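NAD(P)H-flavin oxidoreductase (Agrobacterium tumefaciens str. C58, PDB 2FRE) probably uses NAD(P)H to reduce flavins or related acceptors through its bound flavin mononucleotide, as enzymes of the nitroreductase family do. Local coordinates at residues A60-S64 against E65-L69; A122-A125 against H126-G129. All blocks are in the same frame, centred on the assembly; numbering follows the deposited sequence.

Interaction 1. Residues A60-S64 against E65-L69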
ATOM      1  N   ALA A  60      12.532  -3.956 -15.988  1.00 24.28           N
ATOM      2  CA  ALA A  60      12.926  -4.200 -17.373  1.00 24.93           C
ATOM      3  C   ALA A  60      11.747  -3.912 -18.313  1.00 25.01           C
ATOM      4  O   ALA A  60      10.610  -4.291 -18.023  1.00 25.60           O
ATOM      5  CB  ALA A  60      13.394  -5.630 -17.536  1.00 25.10           C
ATOM      6  N   HIS A  61      12.024  -3.215 -19.410  1.00 25.85           N
ATOM      7  CA  HIS A  61      11.049  -3.046 -20.494  1.00 25.97           C
ATOM      8  C   HIS A  61      11.050  -4.260 -21.413  1.00 26.50           C
ATOM      9  O   HIS A  61      12.045  -4.975 -21.541  1.00 26.28           O
ATOM     10  CB  HIS A  61      11.381  -1.811 -21.330  1.00 26.29           C
ATOM     11  CG  HIS A  61      11.048  -0.516 -20.660  1.00 27.41           C
ATOM     12  ND1 HIS A  61       9.839   0.127 -20.845  1.00 27.17           N
ATOM     13  CD2 HIS A  61      11.774   0.271 -19.827  1.00 26.41           C
ATOM     14  CE1 HIS A  61       9.833   1.242 -20.137  1.00 27.70           C
ATOM     15  NE2 HIS A  61      10.998   1.360 -19.522  1.00 27.50           N
ATOM     16  N   LYS A  62       9.936  -4.445 -22.099  1.00 27.65           N
ATOM     17  CA  LYS A  62       9.794  -5.497 -23.098  1.00 28.90           C
ATOM     18  C   LYS A  62      10.941  -5.553 -24.129  1.00 28.66           C
ATOM     19  O   LYS A  62      11.306  -6.652 -24.560  1.00 29.18           O
ATOM     20  CB  LYS A  62       8.462  -5.344 -23.837  1.00 29.50           C
ATOM     21  CG  LYS A  62       7.803  -6.655 -24.117  1.00 31.72           C
ATOM     22  CD  LYS A  62       7.382  -6.756 -25.540  1.00 36.50           C
ATOM     23  CE  LYS A  62       6.598  -8.039 -25.758  1.00 38.31           C
ATOM     24  NZ  LYS A  62       5.898  -8.393 -24.491  1.00 37.95           N
ATOM     25  N   ASP A  63      11.521  -4.395 -24.486  1.00 29.46           N
ATOM     26  CA  ASP A  63      12.702  -4.319 -25.408  1.00 29.67           C
ATOM     27  C   ASP A  63      14.092  -4.524 -24.785  1.00 29.80           C
ATOM     28  O   ASP A  63      15.110  -4.389 -25.466  1.00 30.73           O
ATOM     29  CB  ASP A  63      12.717  -2.988 -26.180  1.00 30.40           C
ATOM     30  CG  ASP A  63      13.155  -1.774 -25.318  1.00 31.97           C
ATOM     31  OD1 ASP A  63      13.140  -1.839 -24.080  1.00 35.07           O
ATOM     32  OD2 ASP A  63      13.496  -0.720 -25.905  1.00 33.85           O
ATOM     33  N   SER A  64      14.143  -4.858 -23.508  1.00 29.36           N
ATOM     34  CA  SER A  64      15.393  -5.002 -22.794  1.00 28.41           C
ATOM     35  C   SER A  64      16.136  -6.276 -23.188  1.00 27.48           C
ATOM     36  O   SER A  64      15.521  -7.317 -23.368  1.00 25.81           O
ATOM     37  CB  SER A  64      15.126  -5.086 -21.299  1.00 28.50           C
ATOM     38  OG  SER A  64      16.352  -5.342 -20.584  1.00 31.24           O
ATOM     39  N   GLU A  65      17.463  -6.195 -23.232  1.00 26.97           N
ATOM     40  CA  GLU A  65      18.314  -7.388 -23.319  1.00 27.32           C
ATOM     41  C   GLU A  65      18.025  -8.396 -22.213  1.00 26.63           C
ATOM     42  O   GLU A  65      18.269  -9.574 -22.400  1.00 27.78           O
ATOM     43  CB  GLU A  65      19.798  -7.021 -23.235  1.00 27.78           C
ATOM     44  CG  GLU A  65      20.366  -6.268 -24.430  1.00 31.08           C
ATOM     45  CD  GLU A  65      20.612  -7.157 -25.642  1.00 34.92           C
ATOM     46  OE1 GLU A  65      21.790  -7.521 -25.903  1.00 37.63           O
ATOM     47  OE2 GLU A  65      19.623  -7.482 -26.333  1.00 37.07           O
ATOM     48  N   ASP A  66      17.531  -7.941 -21.061  1.00 26.22           N
ATOM     49  CA  ASP A  66      17.222  -8.847 -19.946  1.00 25.44           C
ATOM     50  C   ASP A  66      15.758  -9.219 -19.764  1.00 23.81           C
ATOM     51  O   ASP A  66      15.409  -9.844 -18.773  1.00 23.63           O
ATOM     52  CB  ASP A  66      17.720  -8.256 -18.641  1.00 26.42           C
ATOM     53  CG  ASP A  66      19.213  -8.160 -18.596  1.00 27.58           C
ATOM     54  OD1 ASP A  66      19.919  -9.158 -18.918  1.00 31.56           O
ATOM     55  OD2 ASP A  66      19.669  -7.072 -18.227  1.00 31.28           O
ATOM     56  N   TRP A  67      14.904  -8.836 -20.707  1.00 22.64           N
ATOM     57  CA  TRP A  67      13.506  -9.208 -20.659  1.00 21.99           C
ATOM     58  C   TRP A  67      13.313 -10.713 -20.404  1.00 20.89           C
ATOM     59  O   TRP A  67      12.578 -11.089 -19.506  1.00 20.16           O
ATOM     60  CB  TRP A  67      12.812  -8.786 -21.943  1.00 22.47           C
ATOM     61  CG  TRP A  67      11.385  -9.143 -21.995  1.00 22.64           C
ATOM     62  CD1 TRP A  67      10.820 -10.127 -22.728  1.00 23.77           C
ATOM     63  CD2 TRP A  67      10.331  -8.548 -21.235  1.00 23.91           C
ATOM     64  NE1 TRP A  67       9.469 -10.173 -22.494  1.00 24.76           N
ATOM     65  CE2 TRP A  67       9.141  -9.205 -21.591  1.00 24.29           C
ATOM     66  CE3 TRP A  67      10.275  -7.506 -20.299  1.00 23.14           C
ATOM     67  CZ2 TRP A  67       7.905  -8.851 -21.054  1.00 24.80           C
ATOM     68  CZ3 TRP A  67       9.050  -7.146 -19.785  1.00 23.55           C
ATOM     69  CH2 TRP A  67       7.886  -7.830 -20.146  1.00 24.94           C
ATOM     70  N   PRO A  68      13.990 -11.584 -21.180  1.00 20.74           N
ATOM     71  CA  PRO A  68      13.739 -13.020 -20.970  1.00 20.89           C
ATOM     72  C   PRO A  68      14.130 -13.536 -19.586  1.00 20.86           C
ATOM     73  O   PRO A  68      13.490 -14.470 -19.049  1.00 20.48           O
ATOM     74  CB  PRO A  68      14.575 -13.711 -22.060  1.00 20.64           C
ATOM     75  CG  PRO A  68      15.458 -12.687 -22.648  1.00 20.91           C
ATOM     76  CD  PRO A  68      14.940 -11.331 -22.280  1.00 21.13           C
ATOM     77  N   LEU A  69      15.156 -12.930 -19.003  1.00 20.70           N
ATOM     78  CA  LEU A  69      15.531 -13.260 -17.643  1.00 21.25           C
ATOM     79  C   LEU A  69      14.411 -12.880 -16.681  1.00 20.97           C
ATOM     80  O   LEU A  69      14.064 -13.656 -15.787  1.00 21.32           O
ATOM     81  CB  LEU A  69      16.828 -12.565 -17.255  1.00 20.74           C
ATOM     82  CG  LEU A  69      17.200 -12.640 -15.765  1.00 22.55           C
ATOM     83  CD1 LEU A  69      17.452 -14.093 -15.300  1.00 23.59           C
ATOM     84  CD2 LEU A  69      18.414 -11.777 -15.548  1.00 22.92           C
TER
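W67 folds back over K62 where two successive type I beta turns, H61 to S64 and S64 to W67, join strand 55-61 to helix 67-72. The tight part is the indole. K62 CA sits over one of its faces in a CH-pi contact, 3.7 Å from the centroid of the six-membered ring and 20° off the ring normal. The backbone carbonyls ahead of the lysine close in as well: A60 O lies at the ring edge, near its plane, 3.7 Å from W67 CZ3, while H61 O approaches W67 CE3 obliquely at 3.3 Å. With CG of W67 anti to its own N (chi1 179°), the ring is carried back across the turn toward the strand. The K62 chain, bent at chi2, brings CG to 3.8 Å from W67 CZ2, and its NZ is hydrogen-bonded to the carbonyl oxygens of K83 and A85. On the looser, outer side, D63 points away from 65-69, and E65 away from 60-64 apart from its CB. D66 stands at the N-cap position without capping the helix; its carboxylate forms a salt bridge to R194 of the second subunit. S64 is shared by both turns. Its N donates to H61 O at 2.9 Å, and its O receives W67 N at 3.1 Å, the donor lying well above the carbonyl plane. S64 also forms an ST turn, in which D66 N donates to S64 OG at 2.9 Å.

Interaction 2. Residues A122-A125 against H126-G129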
ATOM      1  N   ALA A 122       0.533   1.013  -8.752  1.00 24.03           N
ATOM      2  CA  ALA A 122      -0.672   0.527  -9.448  1.00 24.20           C
ATOM      3  C   ALA A 122      -1.630   1.664  -9.798  1.00 24.40           C
ATOM      4  O   ALA A 122      -2.224   1.693 -10.899  1.00 24.00           O
ATOM      5  CB  ALA A 122      -1.363  -0.513  -8.599  1.00 24.63           C
HETATM    6  N   MSE A 123      -1.756   2.614  -8.887  1.00 20.00           N
HETATM    7  CA  MSE A 123      -2.624   3.759  -9.074  1.00 20.00           C
HETATM    8  C   MSE A 123      -2.105   4.688 -10.158  1.00 20.00           C
HETATM    9  O   MSE A 123      -2.843   5.100 -11.029  1.00 23.62           O
HETATM   10  CB  MSE A 123      -2.793   4.499  -7.754  1.00 20.00           C
HETATM   11  CG  MSE A 123      -3.931   5.467  -7.712  1.00 20.00           C
HETATM   12 SE   MSE A 123      -5.651   4.640  -8.165  1.00 20.00          SE
HETATM   13  CE  MSE A 123      -5.731   5.163  -9.553  1.00 20.00           C
ATOM     14  N   GLN A 124      -0.825   5.002 -10.097  1.00 24.13           N
ATOM     15  CA  GLN A 124      -0.228   5.857 -11.130  1.00 25.15           C
ATOM     16  C   GLN A 124      -0.285   5.196 -12.516  1.00 25.07           C
ATOM     17  O   GLN A 124      -0.604   5.854 -13.524  1.00 26.53           O
ATOM     18  CB  GLN A 124       1.195   6.289 -10.760  1.00 24.80           C
ATOM     19  CG  GLN A 124       1.816   7.342 -11.701  1.00 23.48           C
ATOM     20  CD  GLN A 124       0.986   8.595 -11.915  1.00 24.79           C
ATOM     21  OE1 GLN A 124       0.122   8.687 -12.845  1.00 27.81           O
ATOM     22  NE2 GLN A 124       1.265   9.597 -11.118  1.00 20.40           N
ATOM     23  N   ALA A 125      -0.013   3.899 -12.563  1.00 25.41           N
ATOM     24  CA  ALA A 125      -0.161   3.112 -13.796  1.00 25.30           C
ATOM     25  C   ALA A 125      -1.594   3.229 -14.353  1.00 25.12           C
ATOM     26  O   ALA A 125      -1.798   3.552 -15.535  1.00 24.39           O
ATOM     27  CB  ALA A 125       0.194   1.640 -13.536  1.00 25.07           C
ATOM     28  N   HIS A 126      -2.569   2.936 -13.500  1.00 24.92           N
ATOM     29  CA  HIS A 126      -3.974   3.141 -13.833  1.00 25.10           C
ATOM     30  C   HIS A 126      -4.255   4.529 -14.411  1.00 25.23           C
ATOM     31  O   HIS A 126      -4.899   4.668 -15.471  1.00 24.85           O
ATOM     32  CB  HIS A 126      -4.896   2.917 -12.627  1.00 25.01           C
ATOM     33  CG  HIS A 126      -6.336   3.078 -12.989  1.00 24.83           C
ATOM     34  ND1 HIS A 126      -7.067   4.195 -12.649  1.00 27.56           N
ATOM     35  CD2 HIS A 126      -7.151   2.305 -13.730  1.00 25.46           C
ATOM     36  CE1 HIS A 126      -8.281   4.090 -13.151  1.00 25.21           C
ATOM     37  NE2 HIS A 126      -8.352   2.964 -13.835  1.00 28.86           N
ATOM     38  N   LEU A 127      -3.770   5.560 -13.723  1.00 25.15           N
ATOM     39  CA  LEU A 127      -4.017   6.928 -14.161  1.00 25.53           C
ATOM     40  C   LEU A 127      -3.442   7.262 -15.545  1.00 25.71           C
ATOM     41  O   LEU A 127      -3.990   8.112 -16.263  1.00 25.49           O
ATOM     42  CB  LEU A 127      -3.533   7.926 -13.107  1.00 25.95           C
ATOM     43  CG  LEU A 127      -4.368   7.946 -11.819  1.00 26.06           C
ATOM     44  CD1 LEU A 127      -3.645   8.710 -10.729  1.00 26.39           C
ATOM     45  CD2 LEU A 127      -5.769   8.545 -12.040  1.00 27.97           C
ATOM     46  N   LEU A 128      -2.368   6.579 -15.934  1.00 25.21           N
ATOM     47  CA  LEU A 128      -1.767   6.734 -17.264  1.00 25.67           C
ATOM     48  C   LEU A 128      -2.388   5.856 -18.349  1.00 25.50           C
ATOM     49  O   LEU A 128      -1.994   5.943 -19.507  1.00 26.16           O
ATOM     50  CB  LEU A 128      -0.254   6.458 -17.183  1.00 25.83           C
ATOM     51  CG  LEU A 128       0.544   7.495 -16.396  1.00 26.56           C
ATOM     52  CD1 LEU A 128       1.953   7.001 -16.200  1.00 27.82           C
ATOM     53  CD2 LEU A 128       0.524   8.843 -17.126  1.00 28.91           C
ATOM     54  N   GLY A 129      -3.356   5.020 -17.989  1.00 24.98           N
ATOM     55  CA  GLY A 129      -4.062   4.217 -18.966  1.00 25.59           C
ATOM     56  C   GLY A 129      -3.557   2.796 -19.041  1.00 25.49           C
ATOM     57  O   GLY A 129      -3.922   2.050 -19.957  1.00 25.46           O
TER
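The imidazole of H126 and the side chain of M123, a selenomethionine, run side by side in the same direction, and the methyl CE of M123 meets the ring at a slant, 3.5 Å from H126 ND1. This contact helps to bury ND1, which has no polar partner in the model. L16 and D19 of helix 16-19 also pack on H126. The Q124 side chain, bent at chi2, crosses L127 at about a right angle and packs on T38 and A42 of helix 33-44. M123 is bent as well: its CG is anti to N (chi1 -164°), but the kinks at chi2 and chi3 swing CE forward along the helix, toward its C-terminal end, to lie 3.8 Å from L127 CG. Beneath these side chains the alpha-helical ladder runs on, with H126 N bound to A122 O at 2.9 Å and nearly straight, and L127 N to M123 O at 2.9 Å. The last bonds are more bent: L128 N reaches Q124 O at 3.1 Å with an N-H angle of 141°, and makes a weak second bond to A125 O. A125 and L128 pack on I39 of helix 33-44, while M123 packs against M123 of the second subunit. The chain leaves helix 110-127 at G129, whose positive phi of 100° and bond from N to H126 O belong to a Schellman motif, a classic C-terminal helix ending.

In the fold
Both interactions are local and sit at helix ends: interaction 1 leads into helix 67-72, and interaction 2 closes helix 110-127. They do not touch, their nearest atoms lying about 11 Å apart, but each borders helix 33-44 and the second subunit. Interaction 1 lies farther from the centre of the chain and is partly buried, with its strand end inside and its turn residues D63 and E65 exposed; turn bonds and one indole hold it, and its contact with the second subunit includes a charged one. Interaction 2 lies deeper; its first half is wholly buried, the side chain of A122 is about 8 Å from FMN, and it meets the other subunit by side-chain packing.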